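Local coordinates for tail spike protein gp49 (Pseudomonas phage LKA1, PDB 4RU4), which probably cleaves the O-specific polysaccharide of Pseudomonas as a lyase, serving as the phage tailspike that degrades the host cell envelope during virus entry, at residues 333-338 and 354-359; 380-385 and 420-425. All coordinates share one frame; numbering follows the deposited sequence.

Contact 1: residues 333-338 and 354-359; sequences GNAEDC and KDISYR
E336 pairs with K354 and C338 with I356 in two parallel beta bridges, and both chains turn a corner within the contact, at D337 on one side and at K354 and D355 on the other. The amide of K354 donates to A335 O at 3.0 Å, and K354 O takes the N-H of D337 at 3.1 Å. At the corner, the amides of D337 and C338 give D355 O weak bonds, and a water donates to it as well; beyond it, S357 N bonds to C338 O at 3.3 Å. The same water also donates to C338 O and hydrogen-bonds S357 OG.

E336 and K354 run side by side in the same direction. In each, chi1 (167° and 172°) sets CG anti to the backbone N, and the extended chains bring OE2 of E336 alongside K354, 3.4 Å from CE; its salt bridge to NZ is long at 3.7 Å. E336 OE1 is salt-bridged to R309, and K354 NZ is hydrogen-bonded to Q418. A second water donates to both E336 OE2 and D355 OD2, which probably eases the repulsion between these carboxylates; D355 OD1 is paired with R430 of the second subunit. On the face of C338 and I356, I356 CD1 meets C338 CB at 4.1 Å and also A335 CB at 4.0 Å, extending an apolar layer that includes F331 and W351.

Parallel pairing of successive turns, with both chains bending at matching places, is characteristic of the right-handed parallel beta-helix of the pectin lyase-like fold.

Contact 2: residues 380-385 and 420-425; sequences GTFLLD and CNFLIQ
T381 and N421 sit opposite each other on strands 380-385 and 420-425, which run parallel at 12° with axes 4.6 Å apart, in register from G380-C420 to D385-Q425. Five backbone hydrogen bonds join them, alternating in direction from N421 N to G380 O through to Q425 N to L384 O.

N421 adds a side-chain bond: ND2 donates to T381 OG1 at 3.0 Å, nearly straight at 176°, with the hydroxyl oxygen in the plane of the amide. OD1 of the same amide accepts from N453 on the neighbouring strand 452-463, so both ends of the group are held, consistent with one orientation of the amide. T381 CG2, anti to the backbone N, comes close to L423, whose CD1 lies only 3.4 Å away, a tight carbon contact. Further along this face L383 CD1 rests on L423 CB at 3.6 Å and reaches Q425 CG and CD at 4.0 Å.

Stacking of like residues at equivalent positions of successive turns, as in F382-F422 and L383-L423, is a hallmark of parallel beta-helices. The two phenylalanines occupy the face opposite T381 and N421. They lie side by side, pointing the same way; the ring planes lie within 21° of parallel, but the rings are slid apart, with centroids 5.3 Å distant, and overlap little. Contact is made instead by F422 CE1, 3.6 Å from F382 CD1, and by F422 CD1 beside F382 CB. W351 meets both rings at steeper angles, while L384 and I424 continue the apolar face towards I403. On the T381 face, the amide pairs N421-N453 and Q425-Q455 run on to strand 452-463, and D385 bonds to H360 of the second subunit.

How the contacts relate
From the N terminus, contact 1 closes first: 333-338 leads through 15 residues, including strand 349-352, to 354-359, which settles beside it. Contact 2 opens only afterwards, with 34 residues between 380-385 and 420-425, so the two loops are in series and neither nest nor cross. They are nevertheless adjacent, because strands 356-359 and 380-385 pair in parallel. Probable hydrogen bonds from T381 N to D355 OD1 and from D385 N to Y358 O join them, and the ring of F382 packs by CZ against K354 CA. Together they connect successive turns of the beta-helix, and both reach the second subunit of the trimer.

Contact 1: residues 333-338 and 354-359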
loop_
_atom_site.group_PDB
_atom_site.type_symbol
_atom_site.label_atom_id
_atom_site.label_comp_id
_atom_site.label_asym_id
_atom_site.label_seq_id
_atom_site.Cartn_x
_atom_site.Cartn_y
_atom_site.Cartn_z
ATOM N N GLY B 333 9.144 19.685 -11.546
ATOM C CA GLY B 333 8.659 20.650 -10.565
ATOM C C GLY B 333 7.275 21.230 -10.769
ATOM O O GLY B 333 6.831 22.064 -9.966
ATOM N N ASN B 334 6.586 20.851 -11.848
ATOM C CA ASN B 334 5.188 21.261 -11.945
ATOM C C ASN B 334 4.193 20.178 -11.520
ATOM O O ASN B 334 3.061 20.154 -12.001
ATOM C CB ASN B 334 4.852 21.778 -13.358
ATOM C CG ASN B 334 4.840 20.658 -14.398
ATOM O OD1 ASN B 334 5.569 19.683 -14.274
ATOM N ND2 ASN B 334 4.001 20.803 -15.427
ATOM N N ALA B 335 4.619 19.268 -10.637
ATOM C CA ALA B 335 3.759 18.200 -10.148
ATOM C C ALA B 335 3.182 18.628 -8.808
ATOM O O ALA B 335 3.883 19.236 -8.013
ATOM C CB ALA B 335 4.555 16.879 -9.982
ATOM N N GLU B 336 1.911 18.323 -8.557
ATOM C CA GLU B 336 1.337 18.496 -7.213
ATOM C C GLU B 336 0.433 17.330 -6.875
ATOM O O GLU B 336 -0.418 16.977 -7.694
ATOM C CB GLU B 336 0.549 19.801 -7.103
ATOM C CG GLU B 336 -0.322 19.881 -5.854
ATOM C CD GLU B 336 -0.943 21.255 -5.611
ATOM O OE1 GLU B 336 -1.096 22.047 -6.557
ATOM O OE2 GLU B 336 -1.288 21.541 -4.449
ATOM N N ASP B 337 0.597 16.730 -5.689
ATOM C CA ASP B 337 -0.356 15.715 -5.247
ATOM C C ASP B 337 -0.251 14.515 -6.181
ATOM O O ASP B 337 -1.235 14.055 -6.749
ATOM C CB ASP B 337 -1.805 16.258 -5.225
ATOM C CG ASP B 337 -2.786 15.302 -4.549
ATOM O OD1 ASP B 337 -2.348 14.451 -3.741
ATOM O OD2 ASP B 337 -4.005 15.401 -4.820
ATOM N N CYS B 338 0.965 14.025 -6.371
ATOM C CA CYS B 338 1.165 12.825 -7.180
ATOM C C CYS B 338 1.986 11.832 -6.367
ATOM O O CYS B 338 2.626 12.211 -5.388
ATOM C CB CYS B 338 1.940 13.171 -8.442
ATOM S SG CYS B 338 1.056 14.181 -9.638
ATOM N N LYS B 354 5.324 19.793 -5.489
ATOM C CA LYS B 354 4.595 20.030 -4.228
ATOM C C LYS B 354 3.752 18.831 -3.871
ATOM O O LYS B 354 3.057 18.311 -4.730
ATOM C CB LYS B 354 3.669 21.251 -4.371
ATOM C CG LYS B 354 2.698 21.471 -3.155
ATOM C CD LYS B 354 1.947 22.826 -3.250
ATOM C CE LYS B 354 0.835 22.967 -2.204
ATOM N NZ LYS B 354 0.102 24.285 -2.410
ATOM N N ASP B 355 3.787 18.410 -2.603
ATOM C CA ASP B 355 2.935 17.314 -2.119
ATOM C C ASP B 355 3.148 16.025 -2.918
ATOM O O ASP B 355 2.255 15.560 -3.643
ATOM C CB ASP B 355 1.447 17.727 -2.102
ATOM C CG ASP B 355 1.172 18.857 -1.113
ATOM O OD1 ASP B 355 2.039 19.125 -0.250
ATOM O OD2 ASP B 355 0.097 19.490 -1.207
ATOM N N ILE B 356 4.336 15.450 -2.774
ATOM C CA ILE B 356 4.717 14.234 -3.495
ATOM C C ILE B 356 5.043 13.103 -2.505
ATOM O O ILE B 356 5.696 13.337 -1.494
ATOM C CB ILE B 356 5.975 14.509 -4.307
ATOM C CG1 ILE B 356 5.739 15.657 -5.304
ATOM C CG2 ILE B 356 6.498 13.213 -4.967
ATOM C CD1 ILE B 356 4.570 15.489 -6.254
ATOM N N SER B 357 4.597 11.873 -2.786
ATOM C CA SER B 357 4.857 10.775 -1.852
ATOM C C SER B 357 5.342 9.543 -2.606
ATOM O O SER B 357 4.944 9.328 -3.769
ATOM C CB SER B 357 3.596 10.427 -1.051
ATOM O OG SER B 357 2.924 11.604 -0.610
ATOM N N TYR B 358 6.198 8.764 -1.944
ATOM C CA TYR B 358 6.522 7.391 -2.335
ATOM C C TYR B 358 6.022 6.508 -1.202
ATOM O O TYR B 358 6.358 6.757 -0.040
ATOM C CB TYR B 358 8.045 7.225 -2.521
ATOM C CG TYR B 358 8.519 7.957 -3.737
ATOM C CD1 TYR B 358 8.758 9.322 -3.691
ATOM C CD2 TYR B 358 8.669 7.294 -4.961
ATOM C CE1 TYR B 358 9.169 10.028 -4.842
ATOM C CE2 TYR B 358 9.052 7.981 -6.108
ATOM C CZ TYR B 358 9.311 9.351 -6.037
ATOM O OH TYR B 358 9.679 10.056 -7.167
ATOM N N ARG B 359 5.216 5.493 -1.517
ATOM C CA ARG B 359 4.600 4.659 -0.482
ATOM C C ARG B 359 4.834 3.188 -0.771
ATOM O O ARG B 359 4.443 2.702 -1.840
ATOM C CB ARG B 359 3.092 4.876 -0.427
ATOM C CG ARG B 359 2.676 6.341 -0.275
ATOM C CD ARG B 359 1.149 6.464 -0.316
ATOM N NE ARG B 359 0.696 7.735 0.249
ATOM C CZ ARG B 359 0.162 8.741 -0.441
ATOM N NH1 ARG B 359 -0.034 8.646 -1.754
ATOM N NH2 ARG B 359 -0.205 9.852 0.196
HETATM O O HOH W 1 -1.845 19.104 -2.949
HETATM O O HOH W 2 -1.536 24.622 -5.437
HETATM O O HOH W 3 -1.154 11.863 -1.950
HETATM O O HOH W 4 1.511 12.829 -2.553
#

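Contact 2: residues 380-385 and 420-425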
loop_
_atom_site.group_PDB
_atom_site.type_symbol
_atom_site.label_atom_id
_atom_site.label_comp_id
_atom_site.label_asym_id
_atom_site.label_seq_id
_atom_site.Cartn_x
_atom_site.Cartn_y
_atom_site.Cartn_z
ATOM N N GLY B 380 5.444 22.537 0.369
ATOM C CA GLY B 380 4.481 21.499 0.711
ATOM C C GLY B 380 5.148 20.306 1.373
ATOM O O GLY B 380 6.171 20.437 2.033
ATOM N N THR B 381 4.564 19.128 1.209
ATOM C CA THR B 381 5.000 17.989 1.998
ATOM C C THR B 381 5.571 16.913 1.090
ATOM O O THR B 381 4.981 16.579 0.055
ATOM C CB THR B 381 3.790 17.447 2.794
ATOM O OG1 THR B 381 3.346 18.465 3.698
ATOM C CG2 THR B 381 4.136 16.177 3.577
ATOM N N PHE B 382 6.710 16.361 1.479
ATOM C CA PHE B 382 7.372 15.352 0.662
ATOM C C PHE B 382 7.664 14.157 1.556
ATOM O O PHE B 382 8.312 14.296 2.604
ATOM C CB PHE B 382 8.642 15.947 0.058
ATOM C CG PHE B 382 8.371 17.180 -0.742
ATOM C CD1 PHE B 382 8.307 18.434 -0.122
ATOM C CD2 PHE B 382 8.101 17.087 -2.107
ATOM C CE1 PHE B 382 8.005 19.599 -0.874
ATOM C CE2 PHE B 382 7.801 18.249 -2.858
ATOM C CZ PHE B 382 7.768 19.493 -2.235
ATOM N N LEU B 383 7.172 12.995 1.143
ATOM C CA LEU B 383 7.021 11.861 2.046
ATOM C C LEU B 383 7.666 10.629 1.449
ATOM O O LEU B 383 7.461 10.348 0.261
ATOM C CB LEU B 383 5.527 11.592 2.277
ATOM C CG LEU B 383 5.094 10.358 3.081
ATOM C CD1 LEU B 383 5.706 10.373 4.494
ATOM C CD2 LEU B 383 3.575 10.274 3.186
ATOM N N LEU B 384 8.463 9.922 2.255
ATOM C CA LEU B 384 8.861 8.539 1.967
ATOM C C LEU B 384 8.158 7.694 3.019
ATOM O O LEU B 384 8.571 7.649 4.181
ATOM C CB LEU B 384 10.388 8.338 2.072
ATOM C CG LEU B 384 11.247 9.124 1.095
ATOM C CD1 LEU B 384 12.721 8.761 1.253
ATOM C CD2 LEU B 384 10.785 8.869 -0.335
ATOM N N ASP B 385 7.092 7.026 2.598
ATOM C CA ASP B 385 6.183 6.360 3.488
ATOM C C ASP B 385 6.461 4.859 3.472
ATOM O O ASP B 385 6.061 4.178 2.515
ATOM C CB ASP B 385 4.780 6.623 2.945
ATOM C CG ASP B 385 3.683 6.108 3.841
ATOM O OD1 ASP B 385 3.782 4.999 4.423
ATOM O OD2 ASP B 385 2.694 6.860 3.976
ATOM N N CYS B 420 8.122 23.905 3.659
ATOM C CA CYS B 420 8.422 22.529 3.227
ATOM C C CYS B 420 8.426 21.578 4.402
ATOM O O CYS B 420 9.013 21.888 5.428
ATOM C CB CYS B 420 9.819 22.465 2.606
ATOM S SG CYS B 420 10.021 23.473 1.140
ATOM N N ASN B 421 7.808 20.406 4.239
ATOM C CA ASN B 421 7.893 19.357 5.259
ATOM C C ASN B 421 8.487 18.109 4.606
ATOM O O ASN B 421 7.919 17.584 3.659
ATOM C CB ASN B 421 6.494 19.026 5.780
ATOM C CG ASN B 421 5.747 20.241 6.208
ATOM O OD1 ASN B 421 6.253 21.040 6.986
ATOM N ND2 ASN B 421 4.543 20.409 5.695
ATOM N N PHE B 422 9.645 17.664 5.070
ATOM C CA PHE B 422 10.234 16.448 4.532
ATOM C C PHE B 422 10.066 15.350 5.559
ATOM O O PHE B 422 10.581 15.459 6.688
ATOM C CB PHE B 422 11.718 16.686 4.199
ATOM C CG PHE B 422 11.906 17.652 3.076
ATOM C CD1 PHE B 422 11.709 17.233 1.766
ATOM C CD2 PHE B 422 12.186 18.992 3.315
ATOM C CE1 PHE B 422 11.826 18.120 0.723
ATOM C CE2 PHE B 422 12.340 19.869 2.254
ATOM C CZ PHE B 422 12.140 19.429 0.966
ATOM N N LEU B 423 9.330 14.309 5.177
ATOM C CA LEU B 423 8.928 13.262 6.125
ATOM C C LEU B 423 9.469 11.921 5.710
ATOM O O LEU B 423 9.202 11.477 4.586
ATOM C CB LEU B 423 7.393 13.131 6.166
ATOM C CG LEU B 423 6.614 14.447 6.278
ATOM C CD1 LEU B 423 5.112 14.221 6.238
ATOM C CD2 LEU B 423 7.022 15.249 7.521
ATOM N N ILE B 424 10.158 11.243 6.625
ATOM C CA ILE B 424 10.616 9.886 6.374
ATOM C C ILE B 424 9.996 9.065 7.478
ATOM O O ILE B 424 10.294 9.270 8.665
ATOM C CB ILE B 424 12.156 9.743 6.393
ATOM C CG1 ILE B 424 12.808 10.468 5.213
ATOM C CG2 ILE B 424 12.554 8.260 6.337
ATOM C CD1 ILE B 424 12.941 11.973 5.422
ATOM N N GLN B 425 9.084 8.175 7.102
ATOM C CA GLN B 425 8.308 7.444 8.098
ATOM C C GLN B 425 8.441 5.940 7.917
ATOM O O GLN B 425 7.954 5.355 6.940
ATOM C CB GLN B 425 6.831 7.836 8.081
ATOM C CG GLN B 425 6.556 9.340 8.306
ATOM C CD GLN B 425 5.057 9.628 8.399
ATOM O OE1 GLN B 425 4.245 8.748 8.127
ATOM N NE2 GLN B 425 4.689 10.849 8.776
#